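Local coordinates for protein sarcoplasmic calcium-binding proteins II, V, VI, and VII (Branchiostoma lanceolatum, PDB 2SAS) that binds calcium ions through EF-hand loops and, like parvalbumins, seems to be more abundant in fast-contracting muscle, at residues A[7-12]-A[166-171]; A[83-88]-A[100-105]. All coordinates share one frame; numbering follows the deposited sequence.

Starting at the N terminus, helix 4-18 carries residues 7-12, which meet residues 166-171 of helix 158-170 near the other end of the chain. Interaction 1 thus closes a loop of 153 residues, joining the first EF-hand to the fourth. Interaction 2 is local by comparison: eleven residues, the first three finishing helix 79-91, separate 83-88 from 100-105, which leads into helix 103-114, so a short loop within the long one links the second EF-hand to the third. The two contacts share a core, since W86 packs against both I10 and L169, with L169 CD1 lying 3.3 Å from W86 CZ2.

Interaction 1. Residues A[7-12]-A[166-171]; sequences KQKIKF and YRLLTS
K9 reaches from helix 4-18 to the C-terminal end of helix 158-170, where its ammonium group meets backbone carbonyls. K9 NZ gives a hydrogen bond of 2.7 Å to S171 O, with a C=O...N angle of 132°. A second, weak bond runs from K9 NZ to R167 O at 3.3 Å. The lysine chain is bent at chi3. R167 O belongs to the last helical turn and S171 O to the residue just after it; their partial negative charges probably favour the lysine cation in this buried setting. R167 O also accepts from S171 N at 3.1 Å. T170 OG1 folds back on the helix to donate to Y166 O at 2.8 Å, on the opposite face of that carbonyl from T170 N. The charged end of R167 is paired with D175, which also hydrogen-bonds S171 OG.

The apolar part lies beside this grip. The lysine stem and L168 slide past each other in opposite directions, K9 CB meeting L168 CD2 at 3.5 Å. I10 CG1 packs loosely against L169 CD1 at 4.4 Å, and F12 CD1 lies near L168 CD1, which is oblique to the ring. With the short axes at 121°, 8.7 Å apart, this is steeply crossed helix-helix packing in which a lysine side chain bonds to backbone carbonyls at the C-terminal end of helix 158-170, joining the first and fourth EF-hands.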
loop_
_atom_site.group_PDB
_atom_site.type_symbol
_atom_site.label_atom_id
_atom_site.label_comp_id
_atom_site.label_asym_id
_atom_site.label_seq_id
_atom_site.Cartn_x
_atom_site.Cartn_y
_atom_site.Cartn_z
ATOM N N LYS A 7 -2.463 13.894 -5.765
ATOM C CA LYS A 7 -3.676 13.103 -5.725
ATOM C C LYS A 7 -3.441 11.695 -5.212
ATOM O O LYS A 7 -4.367 11.110 -4.597
ATOM C CB LYS A 7 -4.431 13.086 -7.061
ATOM C CG LYS A 7 -5.189 14.409 -7.230
ATOM C CD LYS A 7 -5.266 14.873 -8.667
ATOM C CE LYS A 7 -5.779 13.797 -9.586
ATOM N NZ LYS A 7 -5.577 14.244 -11.010
ATOM N N GLN A 8 -2.259 11.228 -5.457
ATOM C CA GLN A 8 -1.803 9.887 -5.020
ATOM C C GLN A 8 -1.728 9.833 -3.485
ATOM O O GLN A 8 -2.208 8.854 -2.866
ATOM C CB GLN A 8 -0.466 9.597 -5.635
ATOM C CG GLN A 8 0.111 8.224 -5.647
ATOM C CD GLN A 8 1.558 8.214 -6.160
ATOM O OE1 GLN A 8 1.922 8.785 -7.198
ATOM N NE2 GLN A 8 2.354 7.513 -5.349
ATOM N N LYS A 9 -1.143 10.847 -2.897
ATOM C CA LYS A 9 -0.922 10.996 -1.456
ATOM C C LYS A 9 -2.240 11.326 -0.804
ATOM O O LYS A 9 -2.444 10.915 0.345
ATOM C CB LYS A 9 0.143 12.031 -1.064
ATOM C CG LYS A 9 1.420 11.898 -1.918
ATOM C CD LYS A 9 2.447 12.940 -1.559
ATOM C CE LYS A 9 1.867 14.361 -1.595
ATOM N NZ LYS A 9 2.866 15.424 -1.490
ATOM N N ILE A 10 -3.082 12.089 -1.491
ATOM C CA ILE A 10 -4.424 12.367 -0.936
ATOM C C ILE A 10 -5.207 11.043 -0.855
ATOM O O ILE A 10 -5.856 10.698 0.139
ATOM C CB ILE A 10 -5.159 13.537 -1.631
ATOM C CG1 ILE A 10 -4.416 14.883 -1.281
ATOM C CG2 ILE A 10 -6.585 13.626 -1.046
ATOM C CD1 ILE A 10 -4.567 16.026 -2.313
ATOM N N LYS A 11 -5.125 10.241 -1.888
ATOM C CA LYS A 11 -5.802 8.933 -1.880
ATOM C C LYS A 11 -5.267 8.177 -0.654
ATOM O O LYS A 11 -6.030 7.647 0.165
ATOM C CB LYS A 11 -5.650 8.195 -3.177
ATOM C CG LYS A 11 -6.540 6.945 -3.361
ATOM C CD LYS A 11 -7.997 7.225 -2.947
ATOM C CE LYS A 11 -8.887 6.146 -3.523
ATOM N NZ LYS A 11 -8.731 4.869 -2.751
ATOM N N PHE A 12 -3.932 8.176 -0.514
ATOM C CA PHE A 12 -3.244 7.543 0.593
ATOM C C PHE A 12 -3.874 7.871 1.921
ATOM O O PHE A 12 -4.173 6.920 2.674
ATOM C CB PHE A 12 -1.748 7.784 0.617
ATOM C CG PHE A 12 -0.982 7.072 1.691
ATOM C CD1 PHE A 12 -0.805 7.637 2.941
ATOM C CD2 PHE A 12 -0.429 5.811 1.409
ATOM C CE1 PHE A 12 -0.049 6.975 3.922
ATOM C CE2 PHE A 12 0.334 5.150 2.382
ATOM C CZ PHE A 12 0.523 5.733 3.629
ATOM N N TYR A 166 1.881 17.539 7.093
ATOM C CA TYR A 166 1.678 18.724 6.270
ATOM C C TYR A 166 2.212 18.542 4.856
ATOM O O TYR A 166 1.567 18.875 3.847
ATOM C CB TYR A 166 2.377 19.994 6.851
ATOM C CG TYR A 166 2.085 21.200 5.982
ATOM C CD1 TYR A 166 0.763 21.641 5.873
ATOM C CD2 TYR A 166 3.058 21.928 5.278
ATOM C CE1 TYR A 166 0.375 22.738 5.118
ATOM C CE2 TYR A 166 2.700 23.021 4.490
ATOM C CZ TYR A 166 1.371 23.428 4.423
ATOM O OH TYR A 166 1.015 24.521 3.670
ATOM N N ARG A 167 3.429 18.034 4.776
ATOM C CA ARG A 167 4.086 17.853 3.471
ATOM C C ARG A 167 3.474 16.719 2.667
ATOM O O ARG A 167 3.553 16.802 1.426
ATOM C CB ARG A 167 5.577 17.636 3.632
ATOM C CG ARG A 167 6.294 18.851 4.252
ATOM C CD ARG A 167 7.688 18.306 4.536
ATOM N NE ARG A 167 8.591 19.382 4.874
ATOM C CZ ARG A 167 9.277 20.032 3.917
ATOM N NH1 ARG A 167 9.141 19.621 2.644
ATOM N NH2 ARG A 167 10.104 21.018 4.238
ATOM N N LEU A 168 2.972 15.746 3.354
ATOM C CA LEU A 168 2.322 14.580 2.749
ATOM C C LEU A 168 1.030 15.053 2.040
ATOM O O LEU A 168 0.660 14.591 0.985
ATOM C CB LEU A 168 1.917 13.601 3.884
ATOM C CG LEU A 168 1.630 12.160 3.586
ATOM C CD1 LEU A 168 0.327 11.684 4.262
ATOM C CD2 LEU A 168 1.516 11.851 2.107
ATOM N N LEU A 169 0.328 15.941 2.746
ATOM C CA LEU A 169 -0.934 16.483 2.272
ATOM C C LEU A 169 -0.734 17.553 1.180
ATOM O O LEU A 169 -1.569 17.603 0.245
ATOM C CB LEU A 169 -1.761 16.949 3.468
ATOM C CG LEU A 169 -2.857 16.088 4.060
ATOM C CD1 LEU A 169 -3.809 15.516 3.011
ATOM C CD2 LEU A 169 -2.203 14.893 4.786
ATOM N N THR A 170 0.276 18.385 1.281
ATOM C CA THR A 170 0.393 19.472 0.298
ATOM C C THR A 170 1.464 19.607 -0.713
ATOM O O THR A 170 1.147 20.217 -1.803
ATOM C CB THR A 170 0.250 20.823 1.129
ATOM O OG1 THR A 170 1.437 20.892 1.953
ATOM C CG2 THR A 170 -1.033 20.820 1.984
ATOM N N SER A 171 2.642 19.018 -0.584
ATOM C CA SER A 171 3.706 19.237 -1.565
ATOM C C SER A 171 3.375 18.699 -2.941
ATOM O O SER A 171 2.840 17.608 -3.061
ATOM C CB SER A 171 5.045 18.630 -1.140
ATOM O OG SER A 171 5.255 18.965 0.228
#

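Interaction 2. Residues A[83-88]-A[100-105]; sequences LAMWEK and PAWCQN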
loop_
_atom_site.group_PDB
_atom_site.type_symbol
_atom_site.label_atom_id
_atom_site.label_comp_id
_atom_site.label_asym_id
_atom_site.label_seq_id
_atom_site.Cartn_x
_atom_site.Cartn_y
_atom_site.Cartn_z
ATOM N N LEU A 83 -11.597 14.851 -2.232
ATOM C CA LEU A 83 -10.564 15.427 -3.181
ATOM C C LEU A 83 -10.820 16.934 -3.244
ATOM O O LEU A 83 -9.953 17.778 -2.983
ATOM C CB LEU A 83 -10.692 14.706 -4.498
ATOM C CG LEU A 83 -9.477 14.307 -5.294
ATOM C CD1 LEU A 83 -9.834 14.100 -6.769
ATOM C CD2 LEU A 83 -8.324 15.320 -5.224
ATOM N N ALA A 84 -12.065 17.283 -3.552
ATOM C CA ALA A 84 -12.548 18.670 -3.605
ATOM C C ALA A 84 -12.141 19.442 -2.396
ATOM O O ALA A 84 -11.691 20.590 -2.539
ATOM C CB ALA A 84 -14.073 18.689 -3.757
ATOM N N MET A 85 -12.311 18.905 -1.199
ATOM C CA MET A 85 -11.919 19.569 0.052
ATOM C C MET A 85 -10.414 19.873 0.007
ATOM O O MET A 85 -9.976 20.988 0.333
ATOM C CB MET A 85 -12.240 18.755 1.291
ATOM C CG MET A 85 -11.645 19.388 2.532
ATOM S SD MET A 85 -12.258 18.450 3.994
ATOM C CE MET A 85 -11.432 16.899 3.598
ATOM N N TRP A 86 -9.645 18.911 -0.421
ATOM C CA TRP A 86 -8.169 19.120 -0.493
ATOM C C TRP A 86 -7.745 20.112 -1.543
ATOM O O TRP A 86 -6.821 20.921 -1.265
ATOM C CB TRP A 86 -7.475 17.767 -0.546
ATOM C CG TRP A 86 -7.310 17.357 0.894
ATOM C CD1 TRP A 86 -7.930 16.349 1.527
ATOM C CD2 TRP A 86 -6.468 18.004 1.859
ATOM N NE1 TRP A 86 -7.530 16.291 2.825
ATOM C CE2 TRP A 86 -6.659 17.287 3.086
ATOM C CE3 TRP A 86 -5.611 19.100 1.841
ATOM C CZ2 TRP A 86 -5.988 17.628 4.255
ATOM C CZ3 TRP A 86 -4.961 19.446 3.017
ATOM C CH2 TRP A 86 -5.134 18.722 4.192
ATOM N N GLU A 87 -8.401 20.100 -2.684
ATOM C CA GLU A 87 -8.077 21.077 -3.754
ATOM C C GLU A 87 -8.312 22.481 -3.258
ATOM O O GLU A 87 -7.536 23.384 -3.588
ATOM C CB GLU A 87 -8.810 20.887 -5.055
ATOM C CG GLU A 87 -8.756 19.520 -5.744
ATOM C CD GLU A 87 -8.513 19.713 -7.234
ATOM O OE1 GLU A 87 -8.737 20.842 -7.668
ATOM O OE2 GLU A 87 -8.081 18.715 -7.856
ATOM N N LYS A 88 -9.345 22.629 -2.462
ATOM C CA LYS A 88 -9.700 23.966 -1.878
ATOM C C LYS A 88 -8.609 24.368 -0.909
ATOM O O LYS A 88 -7.965 25.391 -1.122
ATOM C CB LYS A 88 -11.105 23.923 -1.369
ATOM C CG LYS A 88 -11.748 24.856 -0.420
ATOM C CD LYS A 88 -12.763 24.191 0.522
ATOM C CE LYS A 88 -12.302 23.172 1.520
ATOM N NZ LYS A 88 -11.874 23.721 2.855
ATOM N N PRO A 100 -7.461 22.362 7.905
ATOM C CA PRO A 100 -8.791 22.413 8.516
ATOM C C PRO A 100 -8.662 21.730 9.858
ATOM O O PRO A 100 -7.897 20.765 10.032
ATOM C CB PRO A 100 -9.706 21.770 7.505
ATOM C CG PRO A 100 -8.818 20.972 6.579
ATOM C CD PRO A 100 -7.434 21.559 6.698
ATOM N N ALA A 101 -9.445 22.224 10.796
ATOM C CA ALA A 101 -9.493 21.737 12.144
ATOM C C ALA A 101 -9.607 20.242 12.312
ATOM O O ALA A 101 -9.014 19.828 13.343
ATOM C CB ALA A 101 -10.631 22.417 12.917
ATOM N N TRP A 102 -10.290 19.503 11.469
ATOM C CA TRP A 102 -10.439 18.045 11.667
ATOM C C TRP A 102 -9.039 17.417 11.686
ATOM O O TRP A 102 -8.840 16.383 12.321
ATOM C CB TRP A 102 -11.352 17.380 10.630
ATOM C CG TRP A 102 -10.817 17.346 9.247
ATOM C CD1 TRP A 102 -10.970 18.296 8.287
ATOM C CD2 TRP A 102 -9.980 16.332 8.645
ATOM N NE1 TRP A 102 -10.307 17.964 7.138
ATOM C CE2 TRP A 102 -9.697 16.756 7.323
ATOM C CE3 TRP A 102 -9.481 15.111 9.090
ATOM C CZ2 TRP A 102 -8.935 16.003 6.460
ATOM C CZ3 TRP A 102 -8.695 14.370 8.241
ATOM C CH2 TRP A 102 -8.424 14.801 6.945
ATOM N N CYS A 103 -8.143 18.075 10.941
ATOM C CA CYS A 103 -6.739 17.647 10.803
ATOM C C CYS A 103 -5.975 17.718 12.129
ATOM O O CYS A 103 -5.124 16.875 12.399
ATOM C CB CYS A 103 -6.017 18.522 9.774
ATOM S SG CYS A 103 -6.048 17.781 8.145
ATOM N N GLN A 104 -6.301 18.745 12.876
ATOM C CA GLN A 104 -5.749 19.030 14.210
ATOM C C GLN A 104 -6.092 17.882 15.151
ATOM O O GLN A 104 -5.488 17.762 16.222
ATOM C CB GLN A 104 -6.263 20.361 14.760
ATOM C CG GLN A 104 -6.239 21.537 13.787
ATOM C CD GLN A 104 -4.854 21.793 13.216
ATOM O OE1 GLN A 104 -3.842 21.549 13.884
ATOM N NE2 GLN A 104 -4.794 22.285 11.977
ATOM N N ASN A 105 -7.056 17.030 14.798
ATOM C CA ASN A 105 -7.340 15.878 15.670
ATOM C C ASN A 105 -6.765 14.600 15.034
ATOM O O ASN A 105 -6.499 13.625 15.763
ATOM C CB ASN A 105 -8.799 15.666 16.047
ATOM C CG ASN A 105 -8.910 14.543 17.099
ATOM O OD1 ASN A 105 -8.731 14.853 18.286
ATOM N ND2 ASN A 105 -9.235 13.309 16.710
#
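Between the exiting helix of the second EF-hand and the 100-105 segment leading into helix 103-114 of the third lies a buried aromatic and sulfur cluster, built from M85, W86, P100, W102 and C103. M85 and W102 form a Met-aromatic contact. The methionine leaves its helix with CG anti to the backbone N (chi1 172°), and its SD lies 3.7 Å from W102 NE1. The bend at chi3 turns M85 CE to 3.9 Å from W102 CZ2. The sulfur sits obliquely to the indole, 59° off the normal of its five-membered ring.

The two tryptophans meet without a parallel stack: W86 NE1 comes to the edge of W102, in its plane, at 3.9 Å from CZ2. C103 SG serves both indoles. It lies over one face of W102, 3.7 Å above the plane and offset toward the rim, while at the edge of W86 it stands 3.9 Å from CZ2. P100 adds its ring CD, 4.4 Å from W86 CH2. Around the cluster, Y82 packs edge-to-face with W86, L65 of helix 48-69 touches M85, and Y165 of helix 158-170 touches both W102 and C103.

The nearest CA pair, M85 and P100, is 9.5 Å apart, so side chains span the gap. No hydrogen bond crosses between the segments, and cohesion here probably rests on hydrophobic burial and on dispersion between polarisable sulfurs and indoles.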